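Local coordinates for protein sialidase B (Streptococcus pneumoniae serotype 4, PDB 4XJU) that cleaves terminal sialic acid residues from oligosaccharides, glycoproteins and glycolipids by breaking alpha-(2->3)-, alpha-(2->6)- and alpha-(2->8)-glycosidic linkages, at residues A203-I208 with L267-R272; R207-Y212 with G627-K632; D289-E294 with L466-Y471. The protein carries 1 engineered substitution. One frame throughout, in Å; residues are numbered along the deposited sequence.

Contact 1 of 3, residues A203-I208 with L267-R272. With 19D ((1R,2R,3R,4R,5R,7R)-2-(acetylamino)-7-[(1R)-1,2-dihydroxyethyl]-4-fluoro-3-hydroxy-6,8-dioxabicyclo[3.2.1]octane-5-carboxylic acid), chain G.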
loop_
_atom_site.group_PDB
_atom_site.type_symbol
_atom_site.label_atom_id
_atom_site.label_comp_id
_atom_site.label_asym_id
_atom_site.label_seq_id
_atom_site.Cartn_x
_atom_site.Cartn_y
_atom_site.Cartn_z
ATOM N N ALA A 203 12.015 -0.555 -3.486
ATOM C CA ALA A 203 11.104 0.519 -3.084
ATOM C C ALA A 203 10.939 0.468 -1.579
ATOM O O ALA A 203 10.779 -0.619 -1.002
ATOM C CB ALA A 203 9.768 0.378 -3.765
ATOM N N ASN A 204 10.967 1.633 -0.931
ATOM C CA ASN A 204 10.837 1.662 0.517
ATOM C C ASN A 204 9.372 1.642 0.928
ATOM O O ASN A 204 9.067 1.444 2.106
ATOM C CB ASN A 204 11.552 2.887 1.104
ATOM C CG ASN A 204 11.944 2.706 2.573
ATOM O OD1 ASN A 204 12.092 1.584 3.062
ATOM N ND2 ASN A 204 12.140 3.823 3.276
ATOM N N TYR A 205 8.476 1.816 -0.051
ATOM C CA TYR A 205 7.028 1.930 0.207
ATOM C C TYR A 205 6.205 1.122 -0.772
ATOM O O TYR A 205 6.629 0.893 -1.906
ATOM C CB TYR A 205 6.600 3.411 0.139
ATOM C CG TYR A 205 7.531 4.259 0.960
ATOM C CD1 TYR A 205 7.399 4.314 2.336
ATOM C CD2 TYR A 205 8.585 4.927 0.376
ATOM C CE1 TYR A 205 8.275 5.051 3.113
ATOM C CE2 TYR A 205 9.471 5.685 1.146
ATOM C CZ TYR A 205 9.307 5.729 2.511
ATOM O OH TYR A 205 10.184 6.460 3.280
ATOM N N PHE A 206 5.025 0.692 -0.325
ATOM C CA PHE A 206 4.119 -0.101 -1.156
ATOM C C PHE A 206 2.688 0.323 -0.900
ATOM O O PHE A 206 2.332 0.668 0.228
ATOM C CB PHE A 206 4.281 -1.598 -0.845
ATOM C CG PHE A 206 5.669 -2.106 -1.096
ATOM C CD1 PHE A 206 6.060 -2.490 -2.370
ATOM C CD2 PHE A 206 6.593 -2.165 -0.065
ATOM C CE1 PHE A 206 7.354 -2.934 -2.612
ATOM C CE2 PHE A 206 7.883 -2.611 -0.296
ATOM C CZ PHE A 206 8.265 -2.995 -1.575
ATOM N N ARG A 207 1.874 0.308 -1.950
ATOM C CA ARG A 207 0.450 0.579 -1.820
ATOM C C ARG A 207 -0.289 -0.204 -2.892
ATOM O O ARG A 207 0.317 -0.707 -3.839
ATOM C CB ARG A 207 0.152 2.087 -1.976
ATOM C CG ARG A 207 0.336 2.956 -0.706
ATOM C CD ARG A 207 -0.636 4.152 -0.701
ATOM N NE ARG A 207 -2.034 3.716 -0.770
ATOM C CZ ARG A 207 -3.066 4.524 -1.007
ATOM N NH1 ARG A 207 -2.874 5.834 -1.176
ATOM N NH2 ARG A 207 -4.297 4.023 -1.063
ATOM N N ILE A 208 -1.606 -0.287 -2.737
ATOM C CA ILE A 208 -2.487 -0.867 -3.752
ATOM C C ILE A 208 -2.239 -2.374 -3.991
ATOM O O ILE A 208 -1.919 -2.793 -5.106
ATOM C CB ILE A 208 -2.411 -0.097 -5.096
ATOM C CG1 ILE A 208 -2.240 1.419 -4.876
ATOM C CG2 ILE A 208 -3.659 -0.355 -5.915
ATOM C CD1 ILE A 208 -3.343 2.073 -4.022
ATOM N N LEU A 267 16.030 3.032 -2.756
ATOM C CA LEU A 267 15.418 2.842 -1.454
ATOM C C LEU A 267 15.682 4.115 -0.655
ATOM O O LEU A 267 16.802 4.362 -0.209
ATOM C CB LEU A 267 16.037 1.625 -0.765
ATOM C CG LEU A 267 15.311 1.032 0.441
ATOM C CD1 LEU A 267 14.072 0.328 -0.027
ATOM C CD2 LEU A 267 16.208 0.070 1.220
ATOM N N VAL A 268 14.661 4.948 -0.500
ATOM C CA VAL A 268 14.871 6.243 0.139
ATOM C C VAL A 268 13.978 6.412 1.355
ATOM O O VAL A 268 12.811 6.035 1.331
ATOM C CB VAL A 268 14.614 7.414 -0.850
ATOM C CG1 VAL A 268 14.953 8.750 -0.199
ATOM C CG2 VAL A 268 15.447 7.243 -2.121
ATOM N N TYR A 269 14.525 6.966 2.432
ATOM C CA TYR A 269 13.713 7.335 3.589
ATOM C C TYR A 269 13.084 8.691 3.322
ATOM O O TYR A 269 13.733 9.731 3.482
ATOM C CB TYR A 269 14.536 7.396 4.889
ATOM C CG TYR A 269 13.830 8.183 5.978
ATOM C CD1 TYR A 269 12.682 7.690 6.584
ATOM C CD2 TYR A 269 14.294 9.432 6.375
ATOM C CE1 TYR A 269 12.025 8.409 7.558
ATOM C CE2 TYR A 269 13.638 10.162 7.348
ATOM C CZ TYR A 269 12.506 9.640 7.936
ATOM O OH TYR A 269 11.840 10.346 8.909
ATOM N N TRP A 270 11.828 8.686 2.895
ATOM C CA TRP A 270 11.149 9.931 2.555
ATOM C C TRP A 270 10.836 10.727 3.832
ATOM O O TRP A 270 10.334 10.172 4.814
ATOM C CB TRP A 270 9.857 9.639 1.777
ATOM C CG TRP A 270 9.638 10.590 0.638
ATOM C CD1 TRP A 270 8.715 11.589 0.564
ATOM C CD2 TRP A 270 10.382 10.638 -0.587
ATOM N NE1 TRP A 270 8.824 12.246 -0.645
ATOM C CE2 TRP A 270 9.846 11.682 -1.364
ATOM C CE3 TRP A 270 11.445 9.877 -1.102
ATOM C CZ2 TRP A 270 10.335 11.998 -2.627
ATOM C CZ3 TRP A 270 11.940 10.200 -2.352
ATOM C CH2 TRP A 270 11.387 11.247 -3.102
ATOM N N PRO A 271 11.116 12.033 3.818
ATOM C CA PRO A 271 10.887 12.866 5.012
ATOM C C PRO A 271 9.418 12.896 5.439
ATOM O O PRO A 271 8.529 12.931 4.577
ATOM C CB PRO A 271 11.326 14.271 4.562
ATOM C CG PRO A 271 11.327 14.235 3.063
ATOM C CD PRO A 271 11.663 12.801 2.687
ATOM N N ARG A 272 9.176 12.881 6.752
ATOM C CA ARG A 272 7.813 12.885 7.294
ATOM C C ARG A 272 7.467 14.175 8.039
ATOM O O ARG A 272 6.369 14.340 8.581
ATOM C CB ARG A 272 7.618 11.675 8.202
ATOM C CG ARG A 272 8.090 10.356 7.596
ATOM C CD ARG A 272 7.513 9.134 8.332
ATOM N NE ARG A 272 6.068 9.172 8.194
ATOM C CZ ARG A 272 5.221 9.565 9.141
ATOM N NH1 ARG A 272 5.661 9.891 10.346
ATOM N NH2 ARG A 272 3.930 9.611 8.876
HETATM C C1 19D G . -6.430 7.021 -2.615
HETATM O O1A 19D G . -7.642 7.379 -2.500
HETATM O O1B 19D G . -5.722 6.660 -1.660
HETATM C C2 19D G . -5.851 7.062 -4.005
HETATM C C3 19D G . -4.768 5.996 -4.300
HETATM C C4 19D G . -4.811 5.549 -5.812
HETATM O O4 19D G . -3.552 4.954 -6.136
HETATM C C5 19D G . -5.087 6.845 -6.750
HETATM N N5 19D G . -5.121 6.435 -8.147
HETATM C C6 19D G . -6.293 7.611 -6.171
HETATM O O6 19D G . -6.854 6.969 -5.024
HETATM C C7 19D G . -5.750 8.850 -5.463
HETATM O O7 19D G . -5.308 8.372 -4.158
HETATM C C8 19D G . -6.675 10.082 -5.380
HETATM O O8 19D G . -7.939 9.848 -4.732
HETATM C C9 19D G . -6.955 10.653 -6.767
HETATM O O9 19D G . -7.926 9.879 -7.472
HETATM C C10 19D G . -4.692 7.284 -9.080
HETATM O O10 19D G . -4.269 8.402 -8.801
HETATM C C11 19D G . -4.754 6.781 -10.482
HETATM F F1 19D G . -3.797 6.354 -3.915
HETATM O O HOH W 1 12.161 4.069 -2.097
HETATM O O HOH W 2 9.661 7.696 5.492
#
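N204 turns CB, CG and ND2 of its side chain to V268 O. N204 CB sits 3.4 Å from V268 O and also rests above one face of the Y205 ring, displaced toward the rim. L267 CD1 lies beside N204 CB at 3.8 Å. From there CG swings anti to the backbone N (chi1 -157°), which brings ND2 within reach of the same carbonyl oxygen. At the tip the two atoms part: OD1 is held by S197 OG, with L267 CD1 close by, while N204 ND2 donates to V268 O at 3.0 Å. That bond is bent, with an N-H...O angle of 143°, and the donor stands above the carbonyl plane. Water 1 adds a second tie by accepting from both N204 N and V268 N. The contact joins the start of strand 205-213 of the sialidase propeller to the long loop that follows strand 255-256; the same strand carries R207 of the FRIP motif toward the ligand. W270 N donates to Y205 OH at 2.8 Å, arriving at the ring edge near its plane. Y205 OH in turn donates to water 2, which gives a proton to W270 O. W270 CB packs 4.0 Å from Y205 CZ.

Contact 2 of 3, residues R207-Y212 with G627-K632. With 19D ((1R,2R,3R,4R,5R,7R)-2-(acetylamino)-7-[(1R)-1,2-dihydroxyethyl]-4-fluoro-3-hydroxy-6,8-dioxabicyclo[3.2.1]octane-5-carboxylic acid), chain G.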
loop_
_atom_site.group_PDB
_atom_site.type_symbol
_atom_site.label_atom_id
_atom_site.label_comp_id
_atom_site.label_asym_id
_atom_site.label_seq_id
_atom_site.Cartn_x
_atom_site.Cartn_y
_atom_site.Cartn_z
ATOM N N ARG A 207 1.874 0.308 -1.950
ATOM C CA ARG A 207 0.450 0.579 -1.820
ATOM C C ARG A 207 -0.289 -0.204 -2.892
ATOM O O ARG A 207 0.317 -0.707 -3.839
ATOM C CB ARG A 207 0.152 2.087 -1.976
ATOM C CG ARG A 207 0.336 2.956 -0.706
ATOM C CD ARG A 207 -0.636 4.152 -0.701
ATOM N NE ARG A 207 -2.034 3.716 -0.770
ATOM C CZ ARG A 207 -3.066 4.524 -1.007
ATOM N NH1 ARG A 207 -2.874 5.834 -1.176
ATOM N NH2 ARG A 207 -4.297 4.023 -1.063
ATOM N N ILE A 208 -1.606 -0.287 -2.737
ATOM C CA ILE A 208 -2.487 -0.867 -3.752
ATOM C C ILE A 208 -2.239 -2.374 -3.991
ATOM O O ILE A 208 -1.919 -2.793 -5.106
ATOM C CB ILE A 208 -2.411 -0.097 -5.096
ATOM C CG1 ILE A 208 -2.240 1.419 -4.876
ATOM C CG2 ILE A 208 -3.659 -0.355 -5.915
ATOM C CD1 ILE A 208 -3.343 2.073 -4.022
ATOM N N PRO A 209 -2.421 -3.195 -2.947
ATOM C CA PRO A 209 -2.215 -4.644 -3.078
ATOM C C PRO A 209 -3.311 -5.320 -3.892
ATOM O O PRO A 209 -4.457 -4.870 -3.889
ATOM C CB PRO A 209 -2.307 -5.138 -1.633
ATOM C CG PRO A 209 -3.230 -4.151 -0.955
ATOM C CD PRO A 209 -2.888 -2.818 -1.597
ATOM N N THR A 210 -2.949 -6.402 -4.582
ATOM C CA THR A 210 -3.927 -7.266 -5.235
ATOM C C THR A 210 -3.598 -8.727 -4.895
ATOM O O THR A 210 -2.470 -9.040 -4.526
ATOM C CB THR A 210 -3.902 -7.110 -6.751
ATOM O OG1 THR A 210 -2.779 -7.832 -7.275
ATOM C CG2 THR A 210 -3.819 -5.626 -7.166
ATOM N N LEU A 211 -4.584 -9.610 -5.039
ATOM C CA LEU A 211 -4.397 -11.054 -4.856
ATOM C C LEU A 211 -5.309 -11.768 -5.828
ATOM O O LEU A 211 -6.437 -11.326 -6.070
ATOM C CB LEU A 211 -4.773 -11.510 -3.443
ATOM C CG LEU A 211 -3.850 -11.213 -2.272
ATOM C CD1 LEU A 211 -4.534 -11.597 -0.959
ATOM C CD2 LEU A 211 -2.537 -12.010 -2.436
ATOM N N TYR A 212 -4.826 -12.871 -6.390
ATOM C CA TYR A 212 -5.614 -13.642 -7.337
ATOM C C TYR A 212 -5.169 -15.099 -7.303
ATOM O O TYR A 212 -3.976 -15.385 -7.398
ATOM C CB TYR A 212 -5.445 -13.054 -8.739
ATOM C CG TYR A 212 -6.489 -13.531 -9.734
ATOM C CD1 TYR A 212 -6.384 -14.782 -10.333
ATOM C CD2 TYR A 212 -7.564 -12.723 -10.085
ATOM C CE1 TYR A 212 -7.336 -15.226 -11.249
ATOM C CE2 TYR A 212 -8.520 -13.150 -11.008
ATOM C CZ TYR A 212 -8.398 -14.404 -11.582
ATOM O OH TYR A 212 -9.339 -14.849 -12.497
ATOM N N GLY A 627 -7.110 -15.411 2.073
ATOM C CA GLY A 627 -5.889 -14.630 2.191
ATOM C C GLY A 627 -6.231 -13.154 2.074
ATOM O O GLY A 627 -7.036 -12.763 1.227
ATOM N N VAL A 628 -5.651 -12.328 2.940
ATOM C CA VAL A 628 -5.932 -10.891 2.898
ATOM C C VAL A 628 -4.621 -10.130 2.902
ATOM O O VAL A 628 -3.822 -10.284 3.826
ATOM C CB VAL A 628 -6.750 -10.422 4.118
ATOM C CG1 VAL A 628 -7.235 -8.979 3.885
ATOM C CG2 VAL A 628 -7.945 -11.366 4.382
ATOM N N LEU A 629 -4.400 -9.324 1.866
ATOM C CA LEU A 629 -3.230 -8.443 1.795
ATOM C C LEU A 629 -3.774 -7.025 1.798
ATOM O O LEU A 629 -4.540 -6.648 0.914
ATOM C CB LEU A 629 -2.441 -8.693 0.500
ATOM C CG LEU A 629 -1.148 -7.893 0.234
ATOM C CD1 LEU A 629 -0.081 -8.192 1.273
ATOM C CD2 LEU A 629 -0.613 -8.201 -1.169
ATOM N N PHE A 630 -3.384 -6.238 2.789
ATOM C CA PHE A 630 -4.043 -4.952 3.022
ATOM C C PHE A 630 -3.091 -3.897 3.555
ATOM O O PHE A 630 -2.094 -4.219 4.203
ATOM C CB PHE A 630 -5.217 -5.143 3.992
ATOM C CG PHE A 630 -4.803 -5.622 5.357
ATOM C CD1 PHE A 630 -4.540 -6.964 5.590
ATOM C CD2 PHE A 630 -4.653 -4.722 6.403
ATOM C CE1 PHE A 630 -4.154 -7.406 6.857
ATOM C CE2 PHE A 630 -4.275 -5.158 7.670
ATOM C CZ PHE A 630 -4.023 -6.494 7.894
ATOM N N GLU A 631 -3.414 -2.637 3.272
ATOM C CA GLU A 631 -2.710 -1.508 3.863
ATOM C C GLU A 631 -3.137 -1.339 5.312
ATOM O O GLU A 631 -4.269 -0.913 5.584
ATOM C CB GLU A 631 -3.039 -0.230 3.069
ATOM C CG GLU A 631 -2.620 -0.290 1.600
ATOM C CD GLU A 631 -3.102 0.900 0.790
ATOM O OE1 GLU A 631 -4.005 1.632 1.263
ATOM O OE2 GLU A 631 -2.583 1.116 -0.329
ATOM N N LYS A 632 -2.246 -1.678 6.245
ATOM C CA LYS A 632 -2.563 -1.542 7.667
ATOM C C LYS A 632 -2.187 -0.163 8.206
ATOM O O LYS A 632 -1.362 -0.026 9.119
ATOM C CB LYS A 632 -1.901 -2.633 8.513
ATOM C CG LYS A 632 -2.546 -2.770 9.905
ATOM C CD LYS A 632 -1.766 -3.708 10.828
ATOM C CE LYS A 632 -2.415 -3.762 12.196
ATOM N NZ LYS A 632 -3.749 -4.442 12.138
HETATM C C1 19D G . -6.430 7.021 -2.615
HETATM O O1A 19D G . -7.642 7.379 -2.500
HETATM O O1B 19D G . -5.722 6.660 -1.660
HETATM C C2 19D G . -5.851 7.062 -4.005
HETATM C C3 19D G . -4.768 5.996 -4.300
HETATM C C4 19D G . -4.811 5.549 -5.812
HETATM O O4 19D G . -3.552 4.954 -6.136
HETATM C C5 19D G . -5.087 6.845 -6.750
HETATM N N5 19D G . -5.121 6.435 -8.147
HETATM C C6 19D G . -6.293 7.611 -6.171
HETATM O O6 19D G . -6.854 6.969 -5.024
HETATM C C7 19D G . -5.750 8.850 -5.463
HETATM O O7 19D G . -5.308 8.372 -4.158
HETATM C C8 19D G . -6.675 10.082 -5.380
HETATM O O8 19D G . -7.939 9.848 -4.732
HETATM C C9 19D G . -6.955 10.653 -6.767
HETATM O O9 19D G . -7.926 9.879 -7.472
HETATM C C10 19D G . -4.692 7.284 -9.080
HETATM O O10 19D G . -4.269 8.402 -8.801
HETATM C C11 19D G . -4.754 6.781 -10.482
HETATM F F1 19D G . -3.797 6.354 -3.915
#
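R207 is gripped between E631 and the carboxylate of the bound 19D. R207 NE points straight at E631 OE2, 2.7 Å away with an N-H...O angle of 178°, and this salt bridge lies in the guanidinium plane. The E631 chain, extended beyond CG (chi2 173°), carries its carboxylate to that edge, turned 64° from the guanidinium and met from above its own plane. R207 NH2 makes only a weak second bond to E631 OE1. At the adjoining edge, in plane, R207 NH1 and NH2 both donate to O1B of 19D, at 3.0 and 3.1 Å. This agrees with the substrate-binding role assigned to R207 by similarity, in the FRIP motif of sialidases (here F206 to P209). E631 itself is fixed from several sides. I208 N donates to E631 OE2 at 3.0 Å, from the face opposite R207, and OE1 accepts from Y615 N and S635 OG. Outward, the nearly antiparallel segments join edge strand 205-213 of one propeller sheet to the central strand of another through side chains. P209 CB presses on L629 CG at 3.5 Å. P209 CG comes close to L629 O. Farther along, L211 CD1 lies 3.9 Å from L629 CB, where the side chains cross at about a right angle.

Contact 3 of 3, residues D289-E294 with L466-Y471. With 19D ((1R,2R,3R,4R,5R,7R)-2-(acetylamino)-7-[(1R)-1,2-dihydroxyethyl]-4-fluoro-3-hydroxy-6,8-dioxabicyclo[3.2.1]octane-5-carboxylic acid), chain G.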
loop_
_atom_site.group_PDB
_atom_site.type_symbol
_atom_site.label_atom_id
_atom_site.label_comp_id
_atom_site.label_asym_id
_atom_site.label_seq_id
_atom_site.Cartn_x
_atom_site.Cartn_y
_atom_site.Cartn_z
ATOM N N ASP A 289 -1.886 1.580 -9.794
ATOM C CA ASP A 289 -3.163 0.853 -9.730
ATOM C C ASP A 289 -3.240 -0.332 -10.696
ATOM O O ASP A 289 -3.739 -0.196 -11.809
ATOM C CB ASP A 289 -4.352 1.791 -9.979
ATOM C CG ASP A 289 -4.527 2.816 -8.887
ATOM O OD1 ASP A 289 -3.864 2.691 -7.842
ATOM O OD2 ASP A 289 -5.332 3.760 -9.078
ATOM N N SER A 290 -2.770 -1.492 -10.248
ATOM C CA SER A 290 -2.763 -2.693 -11.082
ATOM C C SER A 290 -3.948 -3.604 -10.781
ATOM O O SER A 290 -4.626 -3.466 -9.757
ATOM C CB SER A 290 -1.459 -3.485 -10.901
ATOM O OG SER A 290 -1.270 -3.903 -9.555
ATOM N N SER A 291 -4.180 -4.565 -11.667
ATOM C CA SER A 291 -5.319 -5.462 -11.538
ATOM C C SER A 291 -4.982 -6.704 -12.350
ATOM O O SER A 291 -4.381 -6.586 -13.423
ATOM C CB SER A 291 -6.570 -4.768 -12.082
ATOM O OG SER A 291 -7.720 -5.546 -11.843
ATOM N N ILE A 292 -5.375 -7.875 -11.843
ATOM C CA ILE A 292 -4.960 -9.171 -12.395
ATOM C C ILE A 292 -6.177 -10.009 -12.769
ATOM O O ILE A 292 -7.221 -9.926 -12.116
ATOM C CB ILE A 292 -4.201 -10.014 -11.329
ATOM C CG1 ILE A 292 -2.949 -9.319 -10.830
ATOM C CG2 ILE A 292 -3.805 -11.411 -11.858
ATOM C CD1 ILE A 292 -2.338 -10.091 -9.650
ATOM N N VAL A 293 -6.028 -10.837 -13.803
ATOM C CA VAL A 293 -7.027 -11.854 -14.124
ATOM C C VAL A 293 -6.328 -13.008 -14.836
ATOM O O VAL A 293 -5.241 -12.827 -15.408
ATOM C CB VAL A 293 -8.142 -11.281 -15.010
ATOM C CG1 VAL A 293 -7.697 -11.237 -16.484
ATOM C CG2 VAL A 293 -9.423 -12.095 -14.842
ATOM N N GLU A 294 -6.921 -14.198 -14.785
ATOM C CA GLU A 294 -6.366 -15.337 -15.518
ATOM C C GLU A 294 -7.293 -15.715 -16.663
ATOM O O GLU A 294 -8.518 -15.746 -16.492
ATOM C CB GLU A 294 -6.148 -16.558 -14.609
ATOM C CG GLU A 294 -5.366 -17.679 -15.324
ATOM C CD GLU A 294 -4.972 -18.823 -14.404
ATOM O OE1 GLU A 294 -5.860 -19.338 -13.685
ATOM O OE2 GLU A 294 -3.771 -19.208 -14.397
ATOM N N LEU A 466 -13.398 -11.875 -20.353
ATOM C CA LEU A 466 -12.607 -11.200 -19.334
ATOM C C LEU A 466 -13.133 -9.783 -19.189
ATOM O O LEU A 466 -13.406 -9.120 -20.192
ATOM C CB LEU A 466 -11.146 -11.129 -19.770
ATOM C CG LEU A 466 -10.478 -12.457 -20.095
ATOM C CD1 LEU A 466 -9.091 -12.175 -20.621
ATOM C CD2 LEU A 466 -10.431 -13.364 -18.859
ATOM N N ILE A 467 -13.289 -9.326 -17.948
ATOM C CA ILE A 467 -13.747 -7.963 -17.690
ATOM C C ILE A 467 -12.843 -7.274 -16.675
ATOM O O ILE A 467 -12.543 -7.831 -15.617
ATOM C CB ILE A 467 -15.205 -7.926 -17.175
ATOM C CG1 ILE A 467 -16.111 -8.761 -18.092
ATOM C CG2 ILE A 467 -15.710 -6.463 -17.088
ATOM C CD1 ILE A 467 -17.599 -8.742 -17.718
ATOM N N PHE A 468 -12.402 -6.066 -17.018
ATOM C CA PHE A 468 -11.720 -5.189 -16.070
ATOM C C PHE A 468 -12.574 -3.947 -15.901
ATOM O O PHE A 468 -12.907 -3.286 -16.882
ATOM C CB PHE A 468 -10.325 -4.792 -16.580
ATOM C CG PHE A 468 -9.288 -5.875 -16.415
ATOM C CD1 PHE A 468 -8.624 -6.033 -15.208
ATOM C CD2 PHE A 468 -8.976 -6.727 -17.460
ATOM C CE1 PHE A 468 -7.658 -7.032 -15.033
ATOM C CE2 PHE A 468 -8.015 -7.726 -17.301
ATOM C CZ PHE A 468 -7.355 -7.879 -16.084
ATOM N N ALA A 469 -12.949 -3.648 -14.659
ATOM C CA ALA A 469 -13.676 -2.409 -14.359
ATOM C C ALA A 469 -12.701 -1.233 -14.369
ATOM O O ALA A 469 -11.557 -1.354 -13.926
ATOM C CB ALA A 469 -14.385 -2.518 -13.002
ATOM N N THR A 470 -13.147 -0.098 -14.902
ATOM C CA THR A 470 -12.400 1.151 -14.798
ATOM C C THR A 470 -13.410 2.227 -14.446
ATOM O O THR A 470 -14.615 1.994 -14.538
ATOM C CB THR A 470 -11.662 1.526 -16.098
ATOM O OG1 THR A 470 -12.606 1.942 -17.097
ATOM C CG2 THR A 470 -10.803 0.339 -16.630
ATOM N N TYR A 471 -12.937 3.405 -14.059
ATOM C CA TYR A 471 -13.873 4.487 -13.757
ATOM C C TYR A 471 -13.436 5.814 -14.374
ATOM O O TYR A 471 -12.255 6.047 -14.627
ATOM C CB TYR A 471 -14.057 4.654 -12.238
ATOM C CG TYR A 471 -12.801 5.092 -11.515
ATOM C CD1 TYR A 471 -11.905 4.151 -11.015
ATOM C CD2 TYR A 471 -12.517 6.439 -11.316
ATOM C CE1 TYR A 471 -10.756 4.541 -10.345
ATOM C CE2 TYR A 471 -11.364 6.847 -10.645
ATOM C CZ TYR A 471 -10.489 5.889 -10.162
ATOM O OH TYR A 471 -9.336 6.277 -9.502
HETATM C C1 19D G . -6.430 7.021 -2.615
HETATM O O1A 19D G . -7.642 7.379 -2.500
HETATM O O1B 19D G . -5.722 6.660 -1.660
HETATM C C2 19D G . -5.851 7.062 -4.005
HETATM C C3 19D G . -4.768 5.996 -4.300
HETATM C C4 19D G . -4.811 5.549 -5.812
HETATM O O4 19D G . -3.552 4.954 -6.136
HETATM C C5 19D G . -5.087 6.845 -6.750
HETATM N N5 19D G . -5.121 6.435 -8.147
HETATM C C6 19D G . -6.293 7.611 -6.171
HETATM O O6 19D G . -6.854 6.969 -5.024
HETATM C C7 19D G . -5.750 8.850 -5.463
HETATM O O7 19D G . -5.308 8.372 -4.158
HETATM C C8 19D G . -6.675 10.082 -5.380
HETATM O O8 19D G . -7.939 9.848 -4.732
HETATM C C9 19D G . -6.955 10.653 -6.767
HETATM O O9 19D G . -7.926 9.879 -7.472
HETATM C C10 19D G . -4.692 7.284 -9.080
HETATM O O10 19D G . -4.269 8.402 -8.801
HETATM C C11 19D G . -4.754 6.781 -10.482
HETATM F F1 19D G . -3.797 6.354 -3.915
HETATM O O HOH W 3 -8.049 4.387 -8.327
HETATM O O HOH W 4 -9.793 -3.567 -12.907
#
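L466 opens the contact by placing CD2 against V293, 4.2 Å from V293 CG1, and near the carbonyl oxygen of E294. Its side chain also reaches I302 on strand 301-308, which pairs with 286-294. The next link comes from F468, whose ring reaches over to S291 and V293. With F468 CG anti to its carbonyl carbon (chi1 -77°), the ring is brought across to the opposite strand, where its far end and one edge have different neighbours. F468 CZ is 3.4 Å from V293 CG1, a tight approach that is oblique to the ring. That methyl group is positioned by V293 chi1 of 81°, which sets CG1 between the backbone N and the carbonyl carbon. At the ring edge, in plane, lies S291 OG, 3.5 Å from F468 CD1. The two strands run 169° apart with axes 8.5 Å from each other, and no direct hydrogen bond joins them, because strand 451-459 stands between them in the sheet. In the propeller this places the contact across a blade junction: strand 286-294 begins one four-stranded antiparallel unit, while 451-459 and 466-472 are the first two strands of the next. A469 contributes its backbone: A469 O accepts from water 4 at 3.0 Å, and this water accepts from S291 OG at 3.1 Å. Water 4 also sits in the plane of the F468 ring, at its edge. Y471 ends the walk at the active site, where Y471 OH bonds to the O of water 3 at 2.6 Å. Water 3 also lies within hydrogen-bonding distance of D289 OD2, though its proton may be shared with other acceptors. D289 OD2 takes the acetamido N5 of 19D at 2.8 Å, and D289 OD1 accepts from the ligand hydroxyl O4.

In the fold
Contacts 1 and 2 share strand 205-213 and meet it at successive positions along the chain: contact 1 ties its start to a partly exposed loop, and contact 2 binds its continuation to strand 626-631 in the buried interior. Contact 3 is also buried, about 15 Å from contact 2 between centres, and lies in the next sheet, at the junction of its two four-stranded units; T210 CG2 packs 3.5 Å from S290 O. Contact 1 relies on side-chain-to-backbone and water-mediated hydrogen bonds, contact 2 on a salt bridge backed by apolar side chains, and contact 3 on aliphatic-aromatic packing with waters. All three touch 19D: R207 at its carboxylate, D289 at O4 and N5.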